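Local atomic coordinates of toluene, o-xylene monooxygenase oxygenase subunit (Pseudomonas stutzeri, PDB entry 2INC), a protein that forms a subunit of the oxygenase component of toluene/o-xylene monooxygenase, which probably hydroxylates aromatic hydrocarbons. Residues H102-W110 and L234-L243; L114-F125 and H161-L169. All coordinates share one frame; numbering follows the deposited sequence.

Contact 1. Residues H102-W110 and L234-L243; sequences HDQMLTREW and LAQSEGDTLL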
loop_
_atom_site.group_PDB
_atom_site.type_symbol
_atom_site.label_atom_id
_atom_site.label_comp_id
_atom_site.label_asym_id
_atom_site.label_seq_id
_atom_site.Cartn_x
_atom_site.Cartn_y
_atom_site.Cartn_z
ATOM N N HIS B 102 -16.471 -16.817 -29.419
ATOM C CA HIS B 102 -15.785 -16.213 -30.579
ATOM C C HIS B 102 -15.020 -17.206 -31.499
ATOM O O HIS B 102 -15.065 -17.118 -32.727
ATOM C CB HIS B 102 -14.809 -15.149 -30.032
ATOM C CG HIS B 102 -13.812 -14.657 -31.023
ATOM N ND1 HIS B 102 -12.653 -15.349 -31.338
ATOM C CD2 HIS B 102 -13.796 -13.531 -31.774
ATOM C CE1 HIS B 102 -11.988 -14.685 -32.267
ATOM N NE2 HIS B 102 -12.641 -13.563 -32.527
ATOM N N ASP B 103 -14.303 -18.153 -30.908
ATOM C CA ASP B 103 -13.445 -19.011 -31.709
ATOM C C ASP B 103 -14.270 -19.967 -32.548
ATOM O O ASP B 103 -13.873 -20.299 -33.673
ATOM C CB ASP B 103 -12.456 -19.781 -30.817
ATOM C CG ASP B 103 -11.365 -18.855 -30.222
ATOM O OD1 ASP B 103 -10.661 -19.314 -29.307
ATOM O OD2 ASP B 103 -11.251 -17.676 -30.657
ATOM N N GLN B 104 -15.400 -20.409 -31.970
ATOM C CA GLN B 104 -16.391 -21.293 -32.642
ATOM C C GLN B 104 -16.991 -20.665 -33.885
ATOM O O GLN B 104 -17.465 -21.377 -34.755
ATOM C CB GLN B 104 -17.514 -21.691 -31.647
ATOM C CG GLN B 104 -17.088 -22.698 -30.520
ATOM C CD GLN B 104 -16.161 -22.117 -29.380
ATOM O OE1 GLN B 104 -15.465 -22.885 -28.680
ATOM N NE2 GLN B 104 -16.161 -20.774 -29.197
ATOM N N MET B 105 -16.977 -19.339 -33.989
ATOM C CA MET B 105 -17.560 -18.648 -35.143
ATOM C C MET B 105 -16.574 -18.373 -36.286
ATOM O O MET B 105 -16.957 -17.894 -37.344
ATOM C CB MET B 105 -18.148 -17.292 -34.706
ATOM C CG MET B 105 -19.077 -17.349 -33.499
ATOM S SD MET B 105 -20.498 -18.352 -33.943
ATOM C CE MET B 105 -21.096 -17.528 -35.440
ATOM N N LEU B 106 -15.276 -18.607 -36.073
ATOM C CA LEU B 106 -14.289 -18.378 -37.152
ATOM C C LEU B 106 -14.473 -19.433 -38.238
ATOM O O LEU B 106 -14.863 -20.578 -37.929
ATOM C CB LEU B 106 -12.858 -18.515 -36.588
ATOM C CG LEU B 106 -12.463 -17.725 -35.326
ATOM C CD1 LEU B 106 -11.087 -18.201 -34.746
ATOM C CD2 LEU B 106 -12.481 -16.229 -35.649
ATOM N N THR B 107 -14.166 -19.089 -39.489
ATOM C CA THR B 107 -14.311 -20.082 -40.584
ATOM C C THR B 107 -13.183 -21.119 -40.599
ATOM O O THR B 107 -12.099 -20.882 -40.051
ATOM C CB THR B 107 -14.294 -19.439 -41.952
ATOM O OG1 THR B 107 -13.014 -18.821 -42.173
ATOM C CG2 THR B 107 -15.399 -18.383 -42.087
ATOM N N ARG B 108 -13.401 -22.251 -41.264
ATOM C CA ARG B 108 -12.352 -23.278 -41.315
ATOM C C ARG B 108 -11.094 -22.712 -41.985
ATOM O O ARG B 108 -9.952 -23.003 -41.555
ATOM C CB ARG B 108 -12.838 -24.512 -42.105
ATOM C CG ARG B 108 -11.797 -25.644 -42.165
ATOM C CD ARG B 108 -11.306 -26.050 -40.730
ATOM N NE ARG B 108 -10.133 -26.936 -40.737
ATOM C CZ ARG B 108 -9.810 -27.786 -39.764
ATOM N NH1 ARG B 108 -10.558 -27.903 -38.660
ATOM N NH2 ARG B 108 -8.723 -28.541 -39.899
ATOM N N GLU B 109 -11.303 -21.910 -43.040
ATOM C CA GLU B 109 -10.212 -21.343 -43.809
ATOM C C GLU B 109 -9.362 -20.376 -42.950
ATOM O O GLU B 109 -8.121 -20.386 -43.018
ATOM C CB GLU B 109 -10.748 -20.611 -45.037
ATOM C CG GLU B 109 -11.402 -21.553 -46.107
ATOM C CD GLU B 109 -12.919 -21.934 -45.848
ATOM O OE1 GLU B 109 -13.479 -22.684 -46.711
ATOM O OE2 GLU B 109 -13.541 -21.524 -44.820
ATOM N N TRP B 110 -10.027 -19.536 -42.166
ATOM C CA TRP B 110 -9.288 -18.645 -41.242
ATOM C C TRP B 110 -8.537 -19.455 -40.167
ATOM O O TRP B 110 -7.360 -19.214 -39.857
ATOM C CB TRP B 110 -10.231 -17.639 -40.573
ATOM C CG TRP B 110 -9.469 -16.753 -39.641
ATOM C CD1 TRP B 110 -9.554 -16.692 -38.289
ATOM C CD2 TRP B 110 -8.505 -15.790 -40.030
ATOM N NE1 TRP B 110 -8.666 -15.744 -37.793
ATOM C CE2 TRP B 110 -8.020 -15.173 -38.855
ATOM C CE3 TRP B 110 -7.998 -15.382 -41.265
ATOM C CZ2 TRP B 110 -7.033 -14.175 -38.892
ATOM C CZ3 TRP B 110 -7.011 -14.383 -41.292
ATOM C CH2 TRP B 110 -6.543 -13.804 -40.120
ATOM N N LEU B 234 -5.963 -8.166 -41.487
ATOM C CA LEU B 234 -6.577 -9.277 -42.129
ATOM C C LEU B 234 -7.524 -9.990 -41.156
ATOM O O LEU B 234 -8.638 -10.374 -41.533
ATOM C CB LEU B 234 -5.479 -10.218 -42.607
ATOM C CG LEU B 234 -5.969 -11.432 -43.339
ATOM C CD1 LEU B 234 -6.714 -10.987 -44.618
ATOM C CD2 LEU B 234 -4.748 -12.318 -43.655
ATOM N N ALA B 235 -7.077 -10.189 -39.908
ATOM C CA ALA B 235 -7.902 -10.881 -38.892
ATOM C C ALA B 235 -9.240 -10.192 -38.779
ATOM O O ALA B 235 -10.295 -10.852 -38.774
ATOM C CB ALA B 235 -7.222 -10.876 -37.537
ATOM N N GLN B 236 -9.186 -8.859 -38.665
ATOM C CA GLN B 236 -10.384 -8.069 -38.461
ATOM C C GLN B 236 -11.365 -8.257 -39.616
ATOM O O GLN B 236 -12.558 -8.457 -39.387
ATOM C CB GLN B 236 -10.030 -6.595 -38.297
ATOM C CG GLN B 236 -11.134 -5.834 -37.568
ATOM C CD GLN B 236 -11.163 -4.329 -37.821
ATOM O OE1 GLN B 236 -10.131 -3.624 -37.749
ATOM N NE2 GLN B 236 -12.373 -3.818 -38.082
ATOM N N SER B 237 -10.858 -8.183 -40.849
ATOM C CA SER B 237 -11.688 -8.339 -42.036
ATOM C C SER B 237 -12.195 -9.767 -42.189
ATOM O O SER B 237 -13.226 -10.000 -42.806
ATOM C CB SER B 237 -10.917 -7.868 -43.278
ATOM O OG SER B 237 -10.074 -8.893 -43.770
ATOM N N GLU B 238 -11.526 -10.722 -41.561
ATOM C CA GLU B 238 -11.915 -12.109 -41.647
ATOM C C GLU B 238 -12.802 -12.560 -40.510
ATOM O O GLU B 238 -13.101 -13.764 -40.393
ATOM C CB GLU B 238 -10.679 -13.022 -41.686
ATOM C CG GLU B 238 -9.962 -13.050 -43.013
ATOM C CD GLU B 238 -10.886 -13.333 -44.168
ATOM O OE1 GLU B 238 -11.625 -14.347 -44.103
ATOM O OE2 GLU B 238 -10.881 -12.524 -45.126
ATOM N N GLY B 239 -13.199 -11.638 -39.644
ATOM C CA GLY B 239 -14.107 -11.994 -38.553
ATOM C C GLY B 239 -13.445 -12.262 -37.214
ATOM O O GLY B 239 -14.152 -12.449 -36.201
ATOM N N ASP B 240 -12.103 -12.251 -37.185
ATOM C CA ASP B 240 -11.369 -12.587 -35.961
ATOM C C ASP B 240 -11.226 -11.317 -35.149
ATOM O O ASP B 240 -10.204 -10.635 -35.231
ATOM C CB ASP B 240 -9.989 -13.177 -36.273
ATOM C CG ASP B 240 -9.366 -13.882 -35.065
ATOM O OD1 ASP B 240 -9.662 -13.517 -33.896
ATOM O OD2 ASP B 240 -8.585 -14.829 -35.258
ATOM N N THR B 241 -12.241 -10.965 -34.366
ATOM C CA THR B 241 -12.102 -9.691 -33.694
ATOM C C THR B 241 -11.062 -9.777 -32.575
ATOM O O THR B 241 -10.385 -8.794 -32.332
ATOM C CB THR B 241 -13.472 -8.991 -33.283
ATOM O OG1 THR B 241 -13.532 -8.743 -31.870
ATOM C CG2 THR B 241 -14.683 -9.759 -33.794
ATOM N N LEU B 242 -10.899 -10.944 -31.942
ATOM C CA LEU B 242 -9.931 -11.076 -30.859
ATOM C C LEU B 242 -8.541 -10.704 -31.405
ATOM O O LEU B 242 -7.884 -9.773 -30.911
ATOM C CB LEU B 242 -9.970 -12.512 -30.252
ATOM C CG LEU B 242 -9.386 -12.762 -28.865
ATOM C CD1 LEU B 242 -9.944 -14.028 -28.328
ATOM C CD2 LEU B 242 -7.918 -12.952 -29.027
ATOM N N LEU B 243 -8.097 -11.377 -32.466
ATOM C CA LEU B 243 -6.715 -11.140 -32.931
ATOM C C LEU B 243 -6.571 -9.688 -33.425
ATOM O O LEU B 243 -5.546 -9.026 -33.210
ATOM C CB LEU B 243 -6.335 -12.150 -34.018
ATOM C CG LEU B 243 -4.880 -12.016 -34.533
ATOM C CD1 LEU B 243 -3.840 -11.915 -33.418
ATOM C CD2 LEU B 243 -4.601 -13.129 -35.466
HETATM O O HOH W 1 -15.515 -14.900 -34.206
HETATM O O HOH W 2 -13.214 -16.468 -39.302
#
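Trp110 and Asp240 are joined by a direct hydrogen bond between 102-110 and 234-243. Indole NE1 donates to Asp240 OD2 at 2.7 Å, nearly straight (165°) and close to the ring plane, meeting the anti lone pair of that oxygen; ring and carboxylate stand almost perpendicular. The other oxygen, OD1, caps the helix that begins at Thr241 by accepting from Leu243 N (3.0 Å), so Asp240 serves the tryptophan and the helix start together. Thr107 OG1 does the same for helix 108-117, accepting from Trp110 N. The rotation of the His102 imidazole is fixed by ND1 donating to Asp103 OD2 (2.8 Å) almost in the ring plane.

The indole also packs against the end of helix 208-237, which it reaches with CG anti to the backbone N (chi1 180°). Glu238 CB lies over one face as a CH-pi contact, 4.0 Å from the centroid of the six-membered ring, while Trp110 CZ2 touches Ala235 CB at 3.6 Å and CZ3 touches Leu234 CG at 3.7 Å. Further along, Leu242 CB covers a face of the His102 ring. Leu106 CD2 rests on the CA of Asp240.

Water adds another bridge: one molecule accepts from Thr107 N and donates to Glu238 O.

Gly239, with positive phi, ends helix 208-237 in a Schellman motif, and the contact joins the 102-107 connection and the start of helix 108-117 to the bend between helices 208-237 and 241-268. Helix 76-99 packs on His102 and Leu242 through Leu97, and Tyr173, just beyond helix 142-172, hydrogen-bonds Asp103 O through its hydroxyl.

Contact 2. Residues L114-F125 and H161-L169; sequences LARFYTPARYLF and HTAYRTREL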
loop_
_atom_site.group_PDB
_atom_site.type_symbol
_atom_site.label_atom_id
_atom_site.label_comp_id
_atom_site.label_asym_id
_atom_site.label_seq_id
_atom_site.Cartn_x
_atom_site.Cartn_y
_atom_site.Cartn_z
ATOM N N LEU B 114 -4.631 -19.033 -39.254
ATOM C CA LEU B 114 -4.054 -18.944 -37.909
ATOM C C LEU B 114 -2.954 -19.975 -37.643
ATOM O O LEU B 114 -1.906 -19.604 -37.146
ATOM C CB LEU B 114 -5.146 -19.133 -36.859
ATOM C CG LEU B 114 -6.169 -18.022 -36.815
ATOM C CD1 LEU B 114 -7.146 -18.383 -35.692
ATOM C CD2 LEU B 114 -5.539 -16.659 -36.547
ATOM N N ALA B 115 -3.170 -21.239 -38.001
ATOM C CA ALA B 115 -2.170 -22.261 -37.747
ATOM C C ALA B 115 -0.862 -21.953 -38.469
ATOM O O ALA B 115 0.230 -22.216 -37.919
ATOM C CB ALA B 115 -2.697 -23.651 -38.141
ATOM N N ARG B 116 -0.953 -21.357 -39.662
ATOM C CA ARG B 116 0.224 -21.110 -40.480
ATOM C C ARG B 116 0.896 -19.821 -40.149
ATOM O O ARG B 116 2.136 -19.779 -40.074
ATOM C CB ARG B 116 -0.155 -21.060 -41.972
ATOM C CG ARG B 116 1.053 -20.959 -42.914
ATOM C CD ARG B 116 0.674 -21.330 -44.334
ATOM N NE ARG B 116 1.895 -21.241 -45.148
ATOM C CZ ARG B 116 1.946 -20.909 -46.423
ATOM N NH1 ARG B 116 0.817 -20.625 -47.100
ATOM N NH2 ARG B 116 3.139 -20.872 -47.022
ATOM N N PHE B 117 0.079 -18.761 -40.013
ATOM C CA PHE B 117 0.594 -17.404 -39.895
ATOM C C PHE B 117 0.550 -16.776 -38.517
ATOM O O PHE B 117 1.215 -15.740 -38.311
ATOM C CB PHE B 117 -0.189 -16.480 -40.811
ATOM C CG PHE B 117 0.008 -16.785 -42.270
ATOM C CD1 PHE B 117 1.158 -16.359 -42.926
ATOM C CD2 PHE B 117 -0.933 -17.554 -42.972
ATOM C CE1 PHE B 117 1.349 -16.648 -44.294
ATOM C CE2 PHE B 117 -0.748 -17.848 -44.336
ATOM C CZ PHE B 117 0.402 -17.365 -45.002
ATOM N N TYR B 118 -0.233 -17.356 -37.608
ATOM C CA TYR B 118 -0.318 -16.782 -36.247
ATOM C C TYR B 118 0.418 -17.553 -35.160
ATOM O O TYR B 118 1.368 -17.048 -34.562
ATOM C CB TYR B 118 -1.803 -16.507 -35.887
ATOM C CG TYR B 118 -1.944 -16.042 -34.443
ATOM C CD1 TYR B 118 -2.536 -16.853 -33.480
ATOM C CD2 TYR B 118 -1.448 -14.816 -34.060
ATOM C CE1 TYR B 118 -2.647 -16.445 -32.154
ATOM C CE2 TYR B 118 -1.539 -14.398 -32.723
ATOM C CZ TYR B 118 -2.150 -15.215 -31.798
ATOM O OH TYR B 118 -2.259 -14.790 -30.488
ATOM N N THR B 119 0.033 -18.794 -34.905
ATOM C CA THR B 119 0.615 -19.469 -33.781
ATOM C C THR B 119 2.151 -19.702 -33.825
ATOM O O THR B 119 2.788 -19.700 -32.739
ATOM C CB THR B 119 -0.173 -20.702 -33.387
ATOM O OG1 THR B 119 -0.176 -21.577 -34.478
ATOM C CG2 THR B 119 -1.648 -20.293 -33.064
ATOM N N PRO B 120 2.758 -19.902 -35.027
ATOM C CA PRO B 120 4.221 -20.039 -35.028
ATOM C C PRO B 120 4.972 -18.814 -34.594
ATOM O O PRO B 120 6.164 -18.899 -34.326
ATOM C CB PRO B 120 4.577 -20.358 -36.486
ATOM C CG PRO B 120 3.333 -20.903 -37.068
ATOM C CD PRO B 120 2.203 -20.192 -36.374
ATOM N N ALA B 121 4.294 -17.684 -34.498
ATOM C CA ALA B 121 4.924 -16.481 -33.990
ATOM C C ALA B 121 5.446 -16.638 -32.537
ATOM O O ALA B 121 6.216 -15.790 -32.097
ATOM C CB ALA B 121 3.981 -15.298 -34.098
ATOM N N ARG B 122 5.105 -17.723 -31.817
ATOM C CA ARG B 122 5.699 -17.902 -30.493
ATOM C C ARG B 122 7.244 -17.982 -30.624
ATOM O O ARG B 122 7.979 -17.492 -29.751
ATOM C CB ARG B 122 5.090 -19.087 -29.729
ATOM C CG ARG B 122 5.618 -20.482 -30.099
ATOM C CD ARG B 122 5.154 -21.475 -29.040
ATOM N NE ARG B 122 5.575 -22.843 -29.408
ATOM C CZ ARG B 122 4.798 -23.682 -30.053
ATOM N NH1 ARG B 122 3.548 -23.310 -30.339
ATOM N NH2 ARG B 122 5.236 -24.897 -30.352
ATOM N N TYR B 123 7.729 -18.574 -31.719
ATOM C CA TYR B 123 9.185 -18.640 -31.965
ATOM C C TYR B 123 9.726 -17.243 -32.267
ATOM O O TYR B 123 10.725 -16.781 -31.696
ATOM C CB TYR B 123 9.518 -19.690 -33.064
ATOM C CG TYR B 123 9.167 -21.072 -32.553
ATOM C CD1 TYR B 123 10.050 -21.749 -31.725
ATOM C CD2 TYR B 123 7.941 -21.679 -32.845
ATOM C CE1 TYR B 123 9.740 -22.979 -31.197
ATOM C CE2 TYR B 123 7.620 -22.961 -32.266
ATOM C CZ TYR B 123 8.526 -23.572 -31.473
ATOM O OH TYR B 123 8.279 -24.812 -30.857
ATOM N N LEU B 124 9.085 -16.538 -33.149
ATOM C CA LEU B 124 9.627 -15.268 -33.533
ATOM C C LEU B 124 9.633 -14.293 -32.322
ATOM O O LEU B 124 10.608 -13.597 -32.117
ATOM C CB LEU B 124 8.825 -14.700 -34.690
ATOM C CG LEU B 124 9.303 -13.328 -35.160
ATOM C CD1 LEU B 124 10.860 -13.245 -35.390
ATOM C CD2 LEU B 124 8.612 -13.057 -36.509
ATOM N N PHE B 125 8.577 -14.275 -31.518
ATOM C CA PHE B 125 8.508 -13.339 -30.380
ATOM C C PHE B 125 9.518 -13.725 -29.318
ATOM O O PHE B 125 10.121 -12.833 -28.710
ATOM C CB PHE B 125 7.076 -13.267 -29.752
ATOM C CG PHE B 125 6.023 -12.678 -30.667
ATOM C CD1 PHE B 125 4.659 -12.991 -30.460
ATOM C CD2 PHE B 125 6.347 -11.816 -31.697
ATOM C CE1 PHE B 125 3.651 -12.476 -31.259
ATOM C CE2 PHE B 125 5.348 -11.290 -32.534
ATOM C CZ PHE B 125 3.991 -11.611 -32.312
ATOM N N HIS B 161 0.809 -14.222 -24.606
ATOM C CA HIS B 161 -0.515 -14.114 -25.254
ATOM C C HIS B 161 -0.632 -15.202 -26.305
ATOM O O HIS B 161 -1.680 -15.863 -26.445
ATOM C CB HIS B 161 -0.693 -12.800 -26.058
ATOM C CG HIS B 161 -0.634 -11.526 -25.269
ATOM N ND1 HIS B 161 -1.083 -11.409 -23.962
ATOM C CD2 HIS B 161 -0.282 -10.269 -25.661
ATOM C CE1 HIS B 161 -0.992 -10.141 -23.583
ATOM N NE2 HIS B 161 -0.507 -9.433 -24.592
ATOM N N THR B 162 0.408 -15.348 -27.126
ATOM C CA THR B 162 0.389 -16.289 -28.237
ATOM C C THR B 162 0.294 -17.731 -27.697
ATOM O O THR B 162 -0.483 -18.522 -28.184
ATOM C CB THR B 162 1.703 -16.158 -29.099
ATOM O OG1 THR B 162 1.880 -14.784 -29.445
ATOM C CG2 THR B 162 1.548 -16.946 -30.381
ATOM N N ALA B 163 1.060 -18.045 -26.669
ATOM C CA ALA B 163 0.966 -19.372 -25.993
ATOM C C ALA B 163 -0.478 -19.658 -25.496
ATOM O O ALA B 163 -1.029 -20.743 -25.710
ATOM C CB ALA B 163 1.932 -19.451 -24.845
ATOM N N TYR B 164 -1.096 -18.671 -24.847
ATOM C CA TYR B 164 -2.440 -18.827 -24.304
ATOM C C TYR B 164 -3.470 -19.091 -25.405
ATOM O O TYR B 164 -4.256 -20.085 -25.375
ATOM C CB TYR B 164 -2.810 -17.498 -23.553
ATOM C CG TYR B 164 -4.176 -17.612 -22.880
ATOM C CD1 TYR B 164 -4.262 -18.002 -21.565
ATOM C CD2 TYR B 164 -5.370 -17.309 -23.579
ATOM C CE1 TYR B 164 -5.472 -18.127 -20.911
ATOM C CE2 TYR B 164 -6.630 -17.431 -22.931
ATOM C CZ TYR B 164 -6.642 -17.848 -21.579
ATOM O OH TYR B 164 -7.831 -18.015 -20.865
ATOM N N ARG B 165 -3.453 -18.233 -26.401
ATOM C CA ARG B 165 -4.383 -18.382 -27.521
ATOM C C ARG B 165 -4.172 -19.652 -28.300
ATOM O O ARG B 165 -5.134 -20.217 -28.787
ATOM C CB ARG B 165 -4.291 -17.235 -28.477
ATOM C CG ARG B 165 -4.802 -15.946 -27.814
ATOM C CD ARG B 165 -6.346 -16.025 -27.719
ATOM N NE ARG B 165 -6.921 -16.072 -29.079
ATOM C CZ ARG B 165 -8.004 -16.785 -29.428
ATOM N NH1 ARG B 165 -8.455 -16.734 -30.686
ATOM N NH2 ARG B 165 -8.640 -17.543 -28.511
ATOM N N THR B 166 -2.919 -20.093 -28.399
ATOM C CA THR B 166 -2.638 -21.357 -29.080
ATOM C C THR B 166 -3.349 -22.498 -28.388
ATOM O O THR B 166 -3.935 -23.357 -29.055
ATOM C CB THR B 166 -1.116 -21.605 -29.133
ATOM O OG1 THR B 166 -0.535 -20.561 -29.915
ATOM C CG2 THR B 166 -0.799 -22.983 -29.818
ATOM N N ARG B 167 -3.275 -22.555 -27.063
ATOM C CA ARG B 167 -4.060 -23.549 -26.300
ATOM C C ARG B 167 -5.557 -23.429 -26.510
ATOM O O ARG B 167 -6.259 -24.423 -26.668
ATOM C CB ARG B 167 -3.853 -23.396 -24.812
ATOM C CG ARG B 167 -2.785 -24.153 -24.254
ATOM C CD ARG B 167 -3.290 -25.535 -23.697
ATOM N NE ARG B 167 -3.436 -26.412 -24.799
ATOM C CZ ARG B 167 -2.487 -27.113 -25.415
ATOM N NH1 ARG B 167 -2.886 -27.781 -26.464
ATOM N NH2 ARG B 167 -1.214 -27.195 -25.029
ATOM N N GLU B 168 -6.075 -22.223 -26.464
ATOM C CA GLU B 168 -7.519 -22.017 -26.671
ATOM C C GLU B 168 -7.965 -22.461 -28.047
ATOM O O GLU B 168 -9.015 -23.125 -28.206
ATOM C CB GLU B 168 -7.880 -20.541 -26.489
ATOM C CG GLU B 168 -7.872 -20.093 -25.084
ATOM C CD GLU B 168 -8.860 -18.969 -24.888
ATOM O OE1 GLU B 168 -9.781 -19.112 -24.034
ATOM O OE2 GLU B 168 -8.748 -17.945 -25.618
ATOM N N LEU B 169 -7.151 -22.142 -29.051
ATOM C CA LEU B 169 -7.360 -22.681 -30.413
ATOM C C LEU B 169 -7.297 -24.196 -30.515
ATOM O O LEU B 169 -8.191 -24.801 -31.135
ATOM C CB LEU B 169 -6.427 -21.995 -31.424
ATOM C CG LEU B 169 -6.758 -20.501 -31.669
ATOM C CD1 LEU B 169 -5.560 -19.846 -32.353
ATOM C CD2 LEU B 169 -8.039 -20.325 -32.523
HETATM O O HOH W 3 -0.298 -13.049 -29.933
HETATM O O HOH W 4 2.114 -20.865 -30.405
#
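Thr119 and Arg122 lie nearest Thr166 and Thr162, each pair with CA atoms 6.0 Å apart, where helix 121-125 runs antiparallel to helix 161-169 (170°) with axes 9.8 Å apart. A type I turn from Tyr118 to Ala121 lies between helix 108-117 and the helix that carries Arg122 and Phe125. Thr162 contributes the most contact area: its CG2, anti to its own backbone N, packs near Thr119 O and Arg122 N, while OG1 meets the edge of the Phe125 ring, 3.4 Å from CE1. That hydroxyl is hydrogen-bonded to Trp158 O one turn back, and a water donates to it and also bonds Tyr118 OH (2.7 Å). The Tyr118 hydroxyl itself lies against Arg165 CB.

A second water joins three groups, donating to Thr119 O and Thr166 OG1 and accepting from Arg122 NH1 at 2.8 Å. Thr166 OG1 is further tied to Thr162 O, 2.7 Å away. Glu182 binds both Thr119 OG1 and Arg122 NH1, and Arg122 NE reaches the backbone of the chain of another protein. Leu114 CD1 and Leu169 CD2 close the far end at 3.8 Å. The antiparallel pairing of consecutive helices 121-138 and 142-172 is consistent with the ferritin-clan helical bundle.

Contact 2 lies entirely among buried residues, its centre about 17 Å from the centre of the chain, whereas the centre of contact 1 is about 26 Å from it, where helices end and begin; contact 1 too is mostly buried, with a few exposed residues. Both use helix 108-117, contact 1 its start and contact 2 its last turn, and contact 2 is nested in the loop that contact 1 closes. Both include bridging waters, but contact 1 adds capping and a direct indole-carboxylate bond, while contact 2 rests on threonines, leucines and the edges of Tyr118 and Phe125. They meet through the salt bridge of Asp103 OD1 with Arg165 NH2 (2.8 Å) and through Leu243 CD1 packed on Tyr118 CE2 (3.5 Å).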